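PDB 6Z8H: variant surface glycoprotein MITat 1.13 from Trypanosoma brucei, which probably forms part of the parasite's surface coat and helps it evade the host immune response through antigenic variation. Local coordinates for residues T32-C37 and A189-H194; R131-A136 and L226-S231. One frame throughout, in Å; residues are numbered along the deposited sequence.

Contact 1 of 2, residues T32-C37 and A189-H194; sequences TTACGC and AKLITH. With MAN (alpha-D-mannopyranose), chain C.
Leu191 carries the tight part of this contact, its two methyl branches set against the start of helix 34-75 and the residues just before it. CD1 packs on the backbone where the helix begins, 3.4 Å from Ala34 N, and lies 4.0 Å from Ala34 CB. The other branch, CD2, reaches 3.6 Å from Thr32 O. The same methyl also meets sulphur, roughly at right angles to that approach, with Leu191 CD2 to Cys37 SG at 3.9 Å. Ala189 adds a second apolar touch, its CB standing 4.0 Å from Cys37 SG, so the sulphur rests against two residues of 189-194.

The backbone presents Leu191 through a classic gamma turn: Ile192 N donates to Lys190 O at 2.8 Å, and Leu191 takes the positive phi (69°, psi -58°) that such a turn needs. Its CG, anti to the carbonyl carbon, carries both methyls to the helix start. Here begins the first of the two long helices of this A-type VSG N-terminal domain. It is N-capped, because Thr33 OG1 accepts from Gly36 N at 2.9 Å with an N-H...O angle of 153°. The same hydroxyl also pairs with Asp169, which helps fix its rotation.

The loose side begins at Thr32, an exposed residue whose CB points away from 189-194. Lys190 likewise turns from the helix. Cys35 does not touch Leu191; its carbonyl oxygen accepts from a mannose of the protein's own glycan. There MAN O3 donates to Cys35 O at 2.9 Å, and MAN O4 gives a weak second bond to that oxygen. Cys37 and Cys35 are disulfide-bonded to Cys31 and Cys165. Helix 78-129 runs alongside, with His127 against Ala34 and Tyr123 touching Cys37 and bonding through its hydroxyl to Ala189 O.

Contact 2 of 2, residues R131-A136 and L226-S231; sequences RGLGEA and LTFSGS
Followed outward from the backbone, Leu133 moves from Leu226 at CB to the Phe228 ring edge at CG, and its CD1 meets both. Its CB lies 4.0 Å from Leu226 CD2; its CG sits in the ring plane, 4.0 Å from Phe228 CE2. At the tip, Leu133 CD1 touches both neighbours from one flank, 3.7 Å from Phe228 CE2 and 3.8 Å from Leu226 CD2. The leucine side chains lie alongside each other with their tips in a common direction, and Phe228 comes across Leu133 at a slant.

Backbone bonds fix this placement. Leu133 N donates to Leu226 O at 3.0 Å and 172°, approaching 26° above the carbonyl plane. In return, Leu226 N reaches Gly134 O at 3.1 Å, nearly along the C=O axis (173°). A water, 2.8 Å from Gly134 O, donates to that oxygen and to Leu226 O. Gly132, whose backbone angles call for glycine, packs its CA 4.2 Å from Thr227 CA.

The pair marks where the chain, having left helix 78-129, enters strand 135-139 beside antiparallel strand 221-229; strand 194-202 flanks the latter, and Leu133 of the second subunit packs on this Leu133.

Overall arrangement
The segments alternate along the chain, 32-37, 131-136, 189-194 and 226-231, so the two contacts cross along the chain, their centres 14 Å apart on the same side of the chain's centre. Contact 1 sits at the beginning of helix 34-75 and contact 2 at the near end of the five-stranded antiparallel sheet, just past helix 78-129. They meet directly: Thr193 N and Ser229 O are 2.9 Å apart, a probable hydrogen bond, and Thr193 and His194 both face Ser229 in a classic beta bulge. The join therefore lies where the long helical bundle gives way to the sheet, with the subunit interface reaching contact 2 but not contact 1.

Contact 1 of 2, residues T32-C37 and A189-H194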
loop_
_atom_site.group_PDB
_atom_site.type_symbol
_atom_site.label_atom_id
_atom_site.label_comp_id
_atom_site.label_asym_id
_atom_site.label_seq_id
_atom_site.Cartn_x
_atom_site.Cartn_y
_atom_site.Cartn_z
ATOM N N THR A 32 7.790 21.651 -11.029
ATOM C CA THR A 32 7.168 22.884 -11.526
ATOM C C THR A 32 5.856 22.692 -12.275
ATOM O O THR A 32 5.190 23.691 -12.568
ATOM C CB THR A 32 8.133 23.680 -12.434
ATOM O OG1 THR A 32 8.555 22.869 -13.549
ATOM C CG2 THR A 32 9.357 24.134 -11.646
ATOM N N THR A 33 5.435 21.458 -12.553
ATOM C CA THR A 33 4.170 21.196 -13.215
ATOM C C THR A 33 3.490 20.081 -12.428
ATOM O O THR A 33 4.139 19.326 -11.690
ATOM C CB THR A 33 4.373 20.710 -14.646
ATOM O OG1 THR A 33 5.048 19.449 -14.639
ATOM C CG2 THR A 33 5.224 21.709 -15.417
ATOM N N ALA A 34 2.192 19.927 -12.625
ATOM C CA ALA A 34 1.497 18.859 -11.934
ATOM C C ALA A 34 1.991 17.505 -12.403
ATOM O O ALA A 34 2.176 16.589 -11.590
ATOM C CB ALA A 34 0.002 18.981 -12.193
ATOM N N CYS A 35 2.146 17.317 -13.708
ATOM C CA CYS A 35 2.674 16.054 -14.221
ATOM C C CYS A 35 4.063 15.742 -13.668
ATOM O O CYS A 35 4.335 14.601 -13.274
ATOM C CB CYS A 35 2.721 16.069 -15.745
ATOM S SG CYS A 35 1.068 16.124 -16.549
ATOM N N GLY A 36 4.939 16.747 -13.584
ATOM C CA GLY A 36 6.277 16.530 -13.068
ATOM C C GLY A 36 6.286 16.276 -11.576
ATOM O O GLY A 36 7.017 15.405 -11.092
ATOM N N CYS A 37 5.494 17.024 -10.817
ATOM C CA CYS A 37 5.443 16.810 -9.379
ATOM C C CYS A 37 4.920 15.413 -9.060
ATOM O O CYS A 37 5.478 14.708 -8.208
ATOM C CB CYS A 37 4.562 17.836 -8.681
ATOM S SG CYS A 37 5.230 19.507 -8.656
ATOM N N ALA A 189 6.061 20.714 -4.907
ATOM C CA ALA A 189 5.527 22.062 -5.064
ATOM C C ALA A 189 4.007 22.065 -4.967
ATOM O O ALA A 189 3.333 21.125 -5.388
ATOM C CB ALA A 189 5.966 22.671 -6.402
ATOM N N LYS A 190 3.466 23.174 -4.455
ATOM C CA LYS A 190 2.023 23.309 -4.314
ATOM C C LYS A 190 1.369 23.724 -5.626
ATOM O O LYS A 190 0.223 23.352 -5.884
ATOM C CB LYS A 190 1.720 24.350 -3.237
ATOM C CG LYS A 190 1.307 23.794 -1.887
ATOM C CD LYS A 190 1.026 24.940 -0.920
ATOM C CE LYS A 190 0.001 24.549 0.119
ATOM N NZ LYS A 190 0.046 25.428 1.326
ATOM N N LEU A 191 2.113 24.435 -6.465
ATOM C CA LEU A 191 1.690 24.869 -7.799
ATOM C C LEU A 191 0.585 25.936 -7.869
ATOM O O LEU A 191 0.784 26.984 -8.485
ATOM C CB LEU A 191 1.305 23.685 -8.695
ATOM C CG LEU A 191 2.367 22.572 -8.751
ATOM C CD1 LEU A 191 1.803 21.418 -9.547
ATOM C CD2 LEU A 191 3.662 23.054 -9.377
ATOM N N ILE A 192 -0.584 25.689 -7.292
ATOM C CA ILE A 192 -1.711 26.620 -7.348
ATOM C C ILE A 192 -2.060 27.023 -5.922
ATOM O O ILE A 192 -2.340 26.154 -5.072
ATOM C CB ILE A 192 -2.924 26.012 -8.076
ATOM C CG1 ILE A 192 -2.579 25.728 -9.542
ATOM C CG2 ILE A 192 -4.121 26.924 -7.930
ATOM C CD1 ILE A 192 -3.684 25.012 -10.321
ATOM N N THR A 193 -1.974 28.325 -5.647
ATOM C CA THR A 193 -2.456 28.915 -4.409
ATOM C C THR A 193 -3.545 29.975 -4.597
ATOM O O THR A 193 -4.203 30.337 -3.615
ATOM C CB THR A 193 -1.291 29.562 -3.648
ATOM O OG1 THR A 193 -0.591 30.474 -4.503
ATOM C CG2 THR A 193 -0.320 28.530 -3.213
ATOM N N HIS A 194 -3.754 30.486 -5.812
ATOM C CA HIS A 194 -4.674 31.587 -6.048
ATOM C C HIS A 194 -5.417 31.349 -7.347
ATOM O O HIS A 194 -4.858 30.828 -8.320
ATOM C CB HIS A 194 -3.938 32.930 -6.120
ATOM C CG HIS A 194 -3.328 33.338 -4.820
ATOM N ND1 HIS A 194 -2.092 32.893 -4.414
ATOM C CD2 HIS A 194 -3.793 34.126 -3.822
ATOM C CE1 HIS A 194 -1.813 33.398 -3.226
ATOM N NE2 HIS A 194 -2.824 34.158 -2.848
HETATM C C1 MAN C . 3.915 10.160 -17.831
HETATM C C2 MAN C . 3.492 10.529 -16.398
HETATM C C3 MAN C . 3.861 11.926 -16.040
HETATM C C4 MAN C . 5.328 12.253 -16.384
HETATM C C5 MAN C . 5.612 11.896 -17.855
HETATM C C6 MAN C . 7.089 12.066 -18.178
HETATM O O2 MAN C . 4.219 9.753 -15.450
HETATM O O3 MAN C . 3.617 12.211 -14.682
HETATM O O4 MAN C . 5.570 13.664 -16.214
HETATM O O5 MAN C . 5.263 10.524 -18.087
HETATM O O6 MAN C . 7.602 13.105 -17.307
#

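Contact 2 of 2, residues R131-A136 and L226-S231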
loop_
_atom_site.group_PDB
_atom_site.type_symbol
_atom_site.label_atom_id
_atom_site.label_comp_id
_atom_site.label_asym_id
_atom_site.label_seq_id
_atom_site.Cartn_x
_atom_site.Cartn_y
_atom_site.Cartn_z
ATOM N N ARG A 131 -4.230 24.939 -17.295
ATOM C CA ARG A 131 -4.456 25.874 -18.425
ATOM C C ARG A 131 -5.616 26.784 -18.064
ATOM O O ARG A 131 -6.061 27.442 -18.950
ATOM C CB ARG A 131 -4.903 25.204 -19.724
ATOM C CG ARG A 131 -4.035 24.124 -20.344
ATOM C CD ARG A 131 -2.645 24.517 -20.756
ATOM N NE ARG A 131 -2.024 23.600 -21.701
ATOM C CZ ARG A 131 -2.524 23.240 -22.876
ATOM N NH1 ARG A 131 -3.676 23.727 -23.289
ATOM N NH2 ARG A 131 -1.877 22.403 -23.647
ATOM N N GLY A 132 -6.086 26.792 -16.830
ATOM C CA GLY A 132 -7.200 27.611 -16.430
ATOM C C GLY A 132 -8.535 26.946 -16.673
ATOM O O GLY A 132 -8.651 25.768 -17.032
ATOM N N LEU A 133 -9.582 27.746 -16.484
ATOM C CA LEU A 133 -10.956 27.258 -16.547
ATOM C C LEU A 133 -11.780 28.074 -17.551
ATOM O O LEU A 133 -12.999 28.214 -17.403
ATOM C CB LEU A 133 -11.609 27.253 -15.168
ATOM C CG LEU A 133 -11.291 26.009 -14.314
ATOM C CD1 LEU A 133 -11.893 26.113 -13.005
ATOM C CD2 LEU A 133 -11.766 24.806 -15.087
ATOM N N GLY A 134 -11.134 28.577 -18.603
ATOM C CA GLY A 134 -11.863 29.195 -19.703
ATOM C C GLY A 134 -12.365 30.602 -19.399
ATOM O O GLY A 134 -11.944 31.282 -18.451
ATOM N N GLU A 135 -13.349 31.016 -20.196
ATOM C CA GLU A 135 -13.790 32.411 -20.171
ATOM C C GLU A 135 -15.223 32.522 -20.667
ATOM O O GLU A 135 -15.756 31.632 -21.339
ATOM C CB GLU A 135 -12.825 33.339 -20.939
ATOM C CG GLU A 135 -12.529 32.891 -22.330
ATOM C CD GLU A 135 -11.303 33.593 -22.949
ATOM O OE1 GLU A 135 -10.778 34.598 -22.393
ATOM O OE2 GLU A 135 -10.855 33.106 -24.008
ATOM N N ALA A 136 -15.832 33.652 -20.323
ATOM C CA ALA A 136 -17.093 34.099 -20.905
ATOM C C ALA A 136 -16.782 35.367 -21.671
ATOM O O ALA A 136 -16.232 36.297 -21.094
ATOM C CB ALA A 136 -18.092 34.412 -19.804
ATOM N N LEU A 226 -11.110 32.765 -15.824
ATOM C CA LEU A 226 -10.530 32.268 -14.581
ATOM C C LEU A 226 -9.247 31.502 -14.871
ATOM O O LEU A 226 -9.237 30.566 -15.677
ATOM C CB LEU A 226 -11.526 31.358 -13.863
ATOM C CG LEU A 226 -11.018 30.615 -12.621
ATOM C CD1 LEU A 226 -10.529 31.595 -11.601
ATOM C CD2 LEU A 226 -12.142 29.755 -12.058
ATOM N N THR A 227 -8.164 31.949 -14.269
ATOM C CA THR A 227 -6.902 31.216 -14.321
ATOM C C THR A 227 -6.391 31.011 -12.902
ATOM O O THR A 227 -6.964 31.503 -11.927
ATOM C CB THR A 227 -5.841 31.917 -15.184
ATOM O OG1 THR A 227 -5.734 33.270 -14.735
ATOM C CG2 THR A 227 -6.189 31.833 -16.658
ATOM N N PHE A 228 -5.295 30.274 -12.795
ATOM C CA PHE A 228 -4.739 29.890 -11.505
ATOM C C PHE A 228 -3.228 30.047 -11.573
ATOM O O PHE A 228 -2.627 29.874 -12.639
ATOM C CB PHE A 228 -5.062 28.432 -11.132
ATOM C CG PHE A 228 -6.519 28.163 -10.908
ATOM C CD1 PHE A 228 -7.126 28.498 -9.712
ATOM C CD2 PHE A 228 -7.270 27.547 -11.884
ATOM C CE1 PHE A 228 -8.472 28.263 -9.498
ATOM C CE2 PHE A 228 -8.623 27.281 -11.672
ATOM C CZ PHE A 228 -9.218 27.639 -10.473
ATOM N N SER A 229 -2.608 30.320 -10.422
ATOM C CA SER A 229 -1.152 30.360 -10.333
ATOM C C SER A 229 -0.726 30.208 -8.876
ATOM O O SER A 229 -1.549 30.022 -7.972
ATOM C CB SER A 229 -0.585 31.649 -10.962
ATOM O OG SER A 229 -0.547 32.746 -10.044
ATOM N N GLY A 230 0.582 30.284 -8.666
ATOM C CA GLY A 230 1.215 30.173 -7.372
ATOM C C GLY A 230 1.436 31.484 -6.651
ATOM O O GLY A 230 2.092 31.494 -5.604
ATOM N N SER A 231 0.887 32.588 -7.147
ATOM C CA SER A 231 1.083 33.870 -6.493
ATOM C C SER A 231 -0.169 34.722 -6.638
ATOM O O SER A 231 -0.873 34.650 -7.648
ATOM C CB SER A 231 2.242 34.645 -7.130
ATOM O OG SER A 231 3.388 33.850 -7.269
HETATM O O HOH W 1 -9.142 31.501 -18.657
#